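PDB 6S1Y: angiotensin-converting enzyme from Anopheles gambiae, which is a zinc metalloprotease of the angiotensin-converting enzyme family and probably cleaves small peptides near their C-terminus. Local coordinates for residues S500-I503 with Q504-H508; M567-D570 with A571-E574. All blocks are in the same frame, centred on the assembly; numbering follows the deposited sequence. Where two conformers were deposited one is given.

Contact 1 (S500-I503 with Q504-H508); sequences SYVI and QFQFH
Gln-504 N takes the carbonyl O of Ser-500 at 2.8 Å, one turn back along helix 495-514. The side chain of Gln-504 then folds over the same turn. Its CG sits between the backbone N and the carbonyl carbon (chi1 74°), which sends the amide back along the helix. There Gln-504 NE2 makes two weak bonds, to Ser-500 O and to Ser-500 OG, both at 3.1 Å. Gln-504 NE2 also lies over one face of the Tyr-501 ring, near its rim and 3.7 Å from Tyr-501 CD1. Amide and ring planes are 43° apart. The stronger partner of NE2 is Asp-389 of helix 381-395.

The Phe-505 N bond to Val-502 O spans three residues. The Phe-505 ring turns its edge to Tyr-501 O, with Phe-505 CD1 2.9 Å away. Gln-506 OE1 meets Ile-503 CG2 at 3.7 Å. The same OE1 accepts from Ser-568 N, and Gln-506 NE2 donates to Lys-566 O. The Phe-507 N bond to Ile-503 O, at 2.9 Å, spans four residues. The Phe-507 ring runs alongside Ile-503, and Phe-507 CE2 meets Ile-503 CD1 at 3.8 Å.

Ser-500 also touches the zinc ligand Glu-385. The Gln-504 amide, Ser-500 and Asp-389 thus form a buried polar group on a largely apolar stretch of helix. The Asp-389 bond, helped by the weak ones to Ser-500, probably orients the amide.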
loop_
_atom_site.group_PDB
_atom_site.type_symbol
_atom_site.label_atom_id
_atom_site.label_comp_id
_atom_site.label_asym_id
_atom_site.label_seq_id
_atom_site.Cartn_x
_atom_site.Cartn_y
_atom_site.Cartn_z
ATOM N N SER A 500 5.608 -6.030 0.808
ATOM C CA SER A 500 6.449 -4.851 0.985
ATOM C C SER A 500 6.880 -4.660 2.432
ATOM O O SER A 500 8.036 -4.338 2.713
ATOM C CB SER A 500 5.701 -3.605 0.524
ATOM O OG SER A 500 6.427 -2.460 0.922
ATOM N N TYR A 501 5.939 -4.771 3.368
ATOM C CA TYR A 501 6.263 -4.473 4.761
ATOM C C TYR A 501 7.212 -5.508 5.356
ATOM O O TYR A 501 7.956 -5.179 6.284
ATOM C CB TYR A 501 4.977 -4.330 5.579
ATOM C CG TYR A 501 4.500 -2.893 5.618
ATOM C CD1 TYR A 501 4.117 -2.238 4.454
ATOM C CD2 TYR A 501 4.468 -2.178 6.810
ATOM C CE1 TYR A 501 3.703 -0.915 4.467
ATOM C CE2 TYR A 501 4.047 -0.832 6.830
ATOM C CZ TYR A 501 3.684 -0.217 5.651
ATOM O OH TYR A 501 3.273 1.085 5.655
ATOM N N VAL A 502 7.260 -6.718 4.806
ATOM C CA VAL A 502 8.304 -7.667 5.180
ATOM C C VAL A 502 9.626 -7.347 4.469
ATOM O O VAL A 502 10.660 -7.123 5.109
ATOM C CB VAL A 502 7.860 -9.106 4.866
ATOM C CG1 VAL A 502 8.994 -10.082 5.235
ATOM C CG2 VAL A 502 6.565 -9.455 5.574
ATOM N N ILE A 503 9.622 -7.353 3.130
ATOM C CA ILE A 503 10.902 -7.303 2.418
ATOM C C ILE A 503 11.556 -5.943 2.538
ATOM O O ILE A 503 12.783 -5.835 2.434
ATOM C CB ILE A 503 10.771 -7.669 0.919
ATOM C CG1 ILE A 503 10.009 -6.595 0.151
ATOM C CG2 ILE A 503 10.108 -9.009 0.776
ATOM C CD1 ILE A 503 9.765 -6.969 -1.290
ATOM N N GLN A 504 10.778 -4.881 2.745
ATOM C CA GLN A 504 11.424 -3.581 2.851
ATOM C C GLN A 504 12.449 -3.564 3.980
ATOM O O GLN A 504 13.413 -2.783 3.932
ATOM C CB GLN A 504 10.404 -2.458 3.033
ATOM C CG GLN A 504 9.744 -2.363 4.405
ATOM C CD GLN A 504 8.665 -1.256 4.443
ATOM O OE1 GLN A 504 8.764 -0.313 5.205
ATOM N NE2 GLN A 504 7.647 -1.392 3.607
ATOM N N PHE A 505 12.277 -4.399 5.011
ATOM C CA PHE A 505 13.288 -4.415 6.069
ATOM C C PHE A 505 14.508 -5.229 5.647
ATOM O O PHE A 505 15.624 -4.960 6.108
ATOM C CB PHE A 505 12.677 -4.936 7.383
ATOM C CG PHE A 505 11.650 -3.993 7.973
ATOM C CD1 PHE A 505 10.309 -4.077 7.614
ATOM C CD2 PHE A 505 12.033 -3.002 8.856
ATOM C CE1 PHE A 505 9.373 -3.183 8.141
ATOM C CE2 PHE A 505 11.101 -2.106 9.377
ATOM C CZ PHE A 505 9.781 -2.198 9.013
ATOM N N GLN A 506 14.316 -6.222 4.771
ATOM C CA GLN A 506 15.456 -6.894 4.150
ATOM C C GLN A 506 16.244 -5.930 3.268
ATOM O O GLN A 506 17.473 -5.888 3.333
ATOM C CB GLN A 506 14.966 -8.099 3.352
ATOM C CG GLN A 506 14.260 -9.136 4.211
ATOM C CD GLN A 506 13.790 -10.327 3.438
ATOM O OE1 GLN A 506 12.587 -10.482 3.166
ATOM N NE2 GLN A 506 14.716 -11.205 3.089
ATOM N N PHE A 507 15.548 -5.129 2.458
ATOM C CA PHE A 507 16.202 -4.127 1.617
ATOM C C PHE A 507 16.906 -3.079 2.478
ATOM O O PHE A 507 18.063 -2.717 2.224
ATOM C CB PHE A 507 15.168 -3.452 0.709
ATOM C CG PHE A 507 14.519 -4.371 -0.312
ATOM C CD1 PHE A 507 15.074 -5.591 -0.640
ATOM C CD2 PHE A 507 13.374 -3.973 -0.975
ATOM C CE1 PHE A 507 14.489 -6.397 -1.602
ATOM C CE2 PHE A 507 12.778 -4.776 -1.936
ATOM C CZ PHE A 507 13.331 -5.989 -2.249
ATOM N N HIS A 508 16.213 -2.568 3.503
ATOM C CA HIS A 508 16.805 -1.570 4.391
ATOM C C HIS A 508 18.072 -2.095 5.054
ATOM O O HIS A 508 19.065 -1.370 5.174
ATOM C CB HIS A 508 15.775 -1.164 5.446
ATOM C CG HIS A 508 16.269 -0.183 6.469
ATOM N ND1 HIS A 508 16.596 1.115 6.159
ATOM C CD2 HIS A 508 16.427 -0.296 7.808
ATOM C CE1 HIS A 508 16.945 1.760 7.255
ATOM N NE2 HIS A 508 16.858 0.924 8.270
#

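Contact 2 (M567-D570 with A571-E574)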
loop_
_atom_site.group_PDB
_atom_site.type_symbol
_atom_site.label_atom_id
_atom_site.label_comp_id
_atom_site.label_asym_id
_atom_site.label_seq_id
_atom_site.Cartn_x
_atom_site.Cartn_y
_atom_site.Cartn_z
ATOM N N MET A 567 11.971 -14.081 0.755
ATOM C CA MET A 567 11.328 -13.233 1.750
ATOM C C MET A 567 11.486 -13.863 3.131
ATOM O O MET A 567 11.265 -15.069 3.310
ATOM C CB MET A 567 9.853 -13.069 1.398
ATOM C CG MET A 567 8.981 -12.447 2.465
ATOM S SD MET A 567 7.284 -12.205 1.852
ATOM C CE MET A 567 6.517 -13.787 2.268
ATOM N N SER A 568 11.890 -13.046 4.098
ATOM C CA SER A 568 12.117 -13.530 5.448
ATOM C C SER A 568 11.764 -12.430 6.424
ATOM O O SER A 568 12.088 -11.264 6.190
ATOM C CB SER A 568 13.563 -13.959 5.678
ATOM O OG SER A 568 13.761 -14.270 7.046
ATOM N N ALA A 569 11.076 -12.811 7.503
ATOM C CA ALA A 569 10.738 -11.887 8.580
ATOM C C ALA A 569 11.887 -11.634 9.545
ATOM O O ALA A 569 11.683 -10.909 10.529
ATOM C CB ALA A 569 9.545 -12.422 9.375
ATOM N N ASP A 570 13.067 -12.213 9.297
ATOM C CA ASP A 570 14.214 -12.022 10.182
ATOM C C ASP A 570 14.498 -10.540 10.381
ATOM O O ASP A 570 14.618 -10.063 11.518
ATOM C CB ASP A 570 15.433 -12.752 9.591
ATOM C CG ASP A 570 16.725 -12.534 10.385
ATOM O OD1 ASP A 570 16.676 -12.028 11.530
ATOM O OD2 ASP A 570 17.803 -12.896 9.845
ATOM N N ALA A 571 14.564 -9.790 9.278
ATOM C CA ALA A 571 14.947 -8.383 9.339
ATOM C C ALA A 571 13.961 -7.576 10.172
ATOM O O ALA A 571 14.359 -6.803 11.050
ATOM C CB ALA A 571 15.062 -7.796 7.928
ATOM N N ILE A 572 12.665 -7.751 9.922
ATOM C CA ILE A 572 11.675 -6.933 10.623
ATOM C C ILE A 572 11.549 -7.347 12.086
ATOM O O ILE A 572 11.334 -6.493 12.950
ATOM C CB ILE A 572 10.308 -6.981 9.904
ATOM C CG1 ILE A 572 9.364 -5.971 10.547
ATOM C CG2 ILE A 572 9.697 -8.362 9.938
ATOM C CD1 ILE A 572 7.971 -5.918 9.922
ATOM N N LEU A 573 11.712 -8.631 12.409
ATOM C CA LEU A 573 11.744 -9.021 13.822
ATOM C C LEU A 573 12.962 -8.454 14.537
ATOM O O LEU A 573 12.869 -8.080 15.711
ATOM C CB LEU A 573 11.727 -10.544 13.965
ATOM C CG LEU A 573 10.421 -11.198 13.506
ATOM C CD1 LEU A 573 10.529 -12.735 13.506
ATOM C CD2 LEU A 573 9.281 -10.736 14.391
ATOM N N GLU A 574 14.110 -8.350 13.852
ATOM C CA GLU A 574 15.273 -7.695 14.459
ATOM C C GLU A 574 15.000 -6.215 14.684
ATOM O O GLU A 574 15.384 -5.654 15.722
ATOM C CB GLU A 574 16.516 -7.874 13.573
ATOM C CG GLU A 574 17.799 -7.227 14.135
ATOM C CD GLU A 574 19.014 -7.309 13.183
ATOM O OE1 GLU A 574 18.967 -8.043 12.163
ATOM O OE2 GLU A 574 20.022 -6.607 13.462
HETATM O O HOH W 1 11.756 -8.769 7.237
#
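Ala-569 and Leu-573 meet across the first turn of helix 570-575. Leu-573 N gives a nearly straight bond to Ala-569 O at 3.0 Å. The Leu-573 side chain leans back over that same oxygen. Its CG is anti to the carbonyl carbon (chi1 -67°), and this brings Leu-573 CG within 3.2 Å of Ala-569 O. Beyond it, Leu-573 CD1 comes to 4.3 Å from Ala-569 CB, a loose apolar touch.

Ile-572 touches Ala-569 with its CG2 branch. CG1 is anti to the backbone N (chi1 -172°) and leads away, while CG2 is left between N and the carbonyl carbon. Ile-572 CG2 therefore turns back to Ala-569, 3.3 Å from its O and 4.1 Å from its CB. The methyl of Ala-569 is shared in this way by Ile-572 and Leu-573.

Asp-570 O accepts from Glu-574 N at 2.9 Å, the next bond of the helix. In the conformer given here, Asp-570 CG is anti to the backbone N. Asp-570 OD2 and Glu-574 OE1 make long, weak ion pairs with Arg-509 NH1. Glu-574 has an extended chain, and its OE2 is bonded to Tyr-518.

The start of the helix is capped by Ser-568. Its OG accepts from Asp-570 N at 3.1 Å with an N-H...O angle of 165°. A water spans the same turn: it donates to Ser-568 O and accepts from Ile-572 N, giving that amide a polar partner.

The short helix 570-575 packs against two longer ones. Ala-571 and Ile-572 pack on Phe-505 of helix 495-514. Leu-573 instead meets Gln-213, Ile-214 and Leu-217 of helix 203-233. Met-567, in the loop after helix 554-562, touches both neighbours, through Val-502 and Phe-203.

Contact 1 comes first along the chain, within helix 495-514. Contact 2 follows at the loop that leads into helix 570-575. Their centres are about 8 Å apart, and the two touch directly. Gln-506 of contact 1 meets Ser-568, whose side chain caps helix 570-575. Val-502 CG1 packs on Ser-568 O, and Phe-505 O on Ala-571 CB. Both belong to the same angiotensin-converting enzyme fold. Contact 1 lies beside the zinc and ligand site, with the Ser-500 side chain about 8 Å from the zinc ion. The side chain of Ile-572 in contact 2 is about 14 Å from the ligand. Helix 495-514 therefore joins the active-site side of the fold to the later 567-574 segment.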